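Local structure of 11R-lipoxygenase (Gersemia fruticosa, 3VF1) at residues A[465-470]-A[538-542]. The protein is a calcium-regulated, non-heme iron lipoxygenase that probably inserts both atoms of molecular oxygen into a polyunsaturated fatty acid, forming an 11R-hydroperoxide. Coordinates in Å, arbitrary orientation, origin at the centre of the assembly. Numbering follows the deposited sequence.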
loop_
_atom_site.group_PDB
_atom_site.type_symbol
_atom_site.label_atom_id
_atom_site.label_comp_id
_atom_site.label_asym_id
_atom_site.label_seq_id
_atom_site.Cartn_x
_atom_site.Cartn_y
_atom_site.Cartn_z
ATOM N N TYR A 465 0.308 3.570 -16.486
ATOM C CA TYR A 465 0.691 2.168 -16.591
ATOM C C TYR A 465 1.349 1.872 -17.934
ATOM O O TYR A 465 2.348 1.164 -17.999
ATOM C CB TYR A 465 -0.522 1.256 -16.397
ATOM C CG TYR A 465 -0.164 -0.213 -16.404
ATOM C CD1 TYR A 465 0.364 -0.825 -15.274
ATOM C CD2 TYR A 465 -0.344 -0.987 -17.542
ATOM C CE1 TYR A 465 0.699 -2.164 -15.277
ATOM C CE2 TYR A 465 -0.013 -2.327 -17.553
ATOM C CZ TYR A 465 0.507 -2.909 -16.419
ATOM O OH TYR A 465 0.838 -4.244 -16.426
ATOM N N ARG A 466 0.787 2.420 -19.005
ATOM C CA ARG A 466 1.325 2.198 -20.344
ATOM C C ARG A 466 2.822 2.483 -20.429
ATOM O O ARG A 466 3.514 1.916 -21.272
ATOM C CB ARG A 466 0.584 3.055 -21.374
ATOM C CG ARG A 466 -0.750 2.479 -21.815
ATOM C CD ARG A 466 -1.234 3.119 -23.107
ATOM N NE ARG A 466 -1.613 4.520 -22.937
ATOM C CZ ARG A 466 -2.809 4.931 -22.521
ATOM N NH1 ARG A 466 -3.755 4.052 -22.215
ATOM N NH2 ARG A 466 -3.058 6.229 -22.405
ATOM N N SER A 467 3.321 3.357 -19.559
ATOM C CA SER A 467 4.718 3.774 -19.616
ATOM C C SER A 467 5.540 3.321 -18.410
ATOM O O SER A 467 6.750 3.546 -18.364
ATOM C CB SER A 467 4.803 5.298 -19.731
ATOM O OG SER A 467 4.253 5.754 -20.956
ATOM N N VAL A 468 4.896 2.684 -17.440
ATOM C CA VAL A 468 5.583 2.325 -16.204
ATOM C C VAL A 468 6.464 1.092 -16.368
ATOM O O VAL A 468 6.118 0.157 -17.089
ATOM C CB VAL A 468 4.589 2.068 -15.048
ATOM C CG1 VAL A 468 3.894 0.721 -15.218
ATOM C CG2 VAL A 468 5.311 2.122 -13.713
ATOM N N THR A 469 7.615 1.111 -15.704
ATOM C CA THR A 469 8.453 -0.074 -15.573
ATOM C C THR A 469 8.899 -0.177 -14.121
ATOM O O THR A 469 8.695 0.746 -13.337
ATOM C CB THR A 469 9.696 -0.016 -16.483
ATOM O OG1 THR A 469 10.713 0.782 -15.865
ATOM C CG2 THR A 469 9.345 0.564 -17.846
ATOM N N PHE A 470 9.513 -1.299 -13.764
ATOM C CA PHE A 470 9.939 -1.515 -12.386
ATOM C C PHE A 470 11.211 -0.744 -12.032
ATOM O O PHE A 470 11.634 -0.737 -10.875
ATOM C CB PHE A 470 10.122 -3.009 -12.106
ATOM C CG PHE A 470 8.911 -3.658 -11.501
ATOM C CD1 PHE A 470 7.862 -4.085 -12.300
ATOM C CD2 PHE A 470 8.818 -3.833 -10.131
ATOM C CE1 PHE A 470 6.742 -4.678 -11.741
ATOM C CE2 PHE A 470 7.702 -4.425 -9.567
ATOM C CZ PHE A 470 6.663 -4.849 -10.374
ATOM N N GLY A 538 0.778 -11.001 -14.644
ATOM C CA GLY A 538 0.789 -10.001 -13.593
ATOM C C GLY A 538 0.971 -8.586 -14.109
ATOM O O GLY A 538 0.354 -7.648 -13.598
ATOM N N TYR A 539 1.817 -8.426 -15.121
ATOM C CA TYR A 539 2.155 -7.102 -15.625
ATOM C C TYR A 539 2.244 -7.073 -17.144
ATOM O O TYR A 539 3.334 -6.952 -17.702
ATOM C CB TYR A 539 3.480 -6.638 -15.017
ATOM C CG TYR A 539 3.476 -6.646 -13.506
ATOM C CD1 TYR A 539 2.933 -5.588 -12.790
ATOM C CD2 TYR A 539 4.004 -7.713 -12.796
ATOM C CE1 TYR A 539 2.922 -5.590 -11.409
ATOM C CE2 TYR A 539 3.998 -7.726 -11.414
ATOM C CZ TYR A 539 3.455 -6.661 -10.725
ATOM O OH TYR A 539 3.446 -6.670 -9.348
ATOM N N PRO A 540 1.091 -7.182 -17.821
ATOM C CA PRO A 540 1.057 -7.093 -19.285
ATOM C C PRO A 540 1.639 -5.770 -19.773
ATOM O O PRO A 540 1.446 -4.740 -19.126
ATOM C CB PRO A 540 -0.438 -7.196 -19.615
ATOM C CG PRO A 540 -1.149 -6.880 -18.340
ATOM C CD PRO A 540 -0.253 -7.345 -17.243
ATOM N N ALA A 541 2.346 -5.806 -20.898
ATOM C CA ALA A 541 3.078 -4.643 -21.390
ATOM C C ALA A 541 2.184 -3.419 -21.571
ATOM O O ALA A 541 2.612 -2.291 -21.325
ATOM C CB ALA A 541 3.774 -4.981 -22.698
ATOM N N GLY A 542 0.948 -3.643 -22.003
ATOM C CA GLY A 542 0.028 -2.552 -22.270
ATOM C C GLY A 542 -0.031 -2.223 -23.749
ATOM O O GLY A 542 0.672 -2.833 -24.555
#
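Two tyrosines and a phenylalanine carry most of this contact between the C-terminal ends of two helices and the loops that follow them. Start with Tyr465: its chi1 is t, which extends the ring across the gap until OH donates a hydrogen bond to the backbone O of Pro540, 2.8 Å away. That carbonyl lies near the ring plane, at the edge; CD of Pro540 also lies 3.4 Å from Tyr465 OH. A type I turn, Tyr465 to Val468, leads from this anchor toward Phe470. There chi1 is -95°, between wells, and the ring sets its edge on the face of Tyr539, a T-shaped pair with centroids 5.1 Å apart and planes at 89°; CZ of Phe470 comes within 3.7 Å of CZ of Tyr539. Arg466 swings away from 538-542 to a salt bridge with Asp176, while Lys548 NZ ties the loops together by hydrogen bonds to O of Tyr465, Val468 and Ala541. Within the lipoxygenase catalytic domain, the contact joins helices 456-465 and 525-538 beside the long helix 369-410, whose Met399 O accepts the Tyr539 hydroxyl and whose iron ligand His397 lies about 11 Å from Tyr539, side chain to side chain: near the metal site, but not part of it.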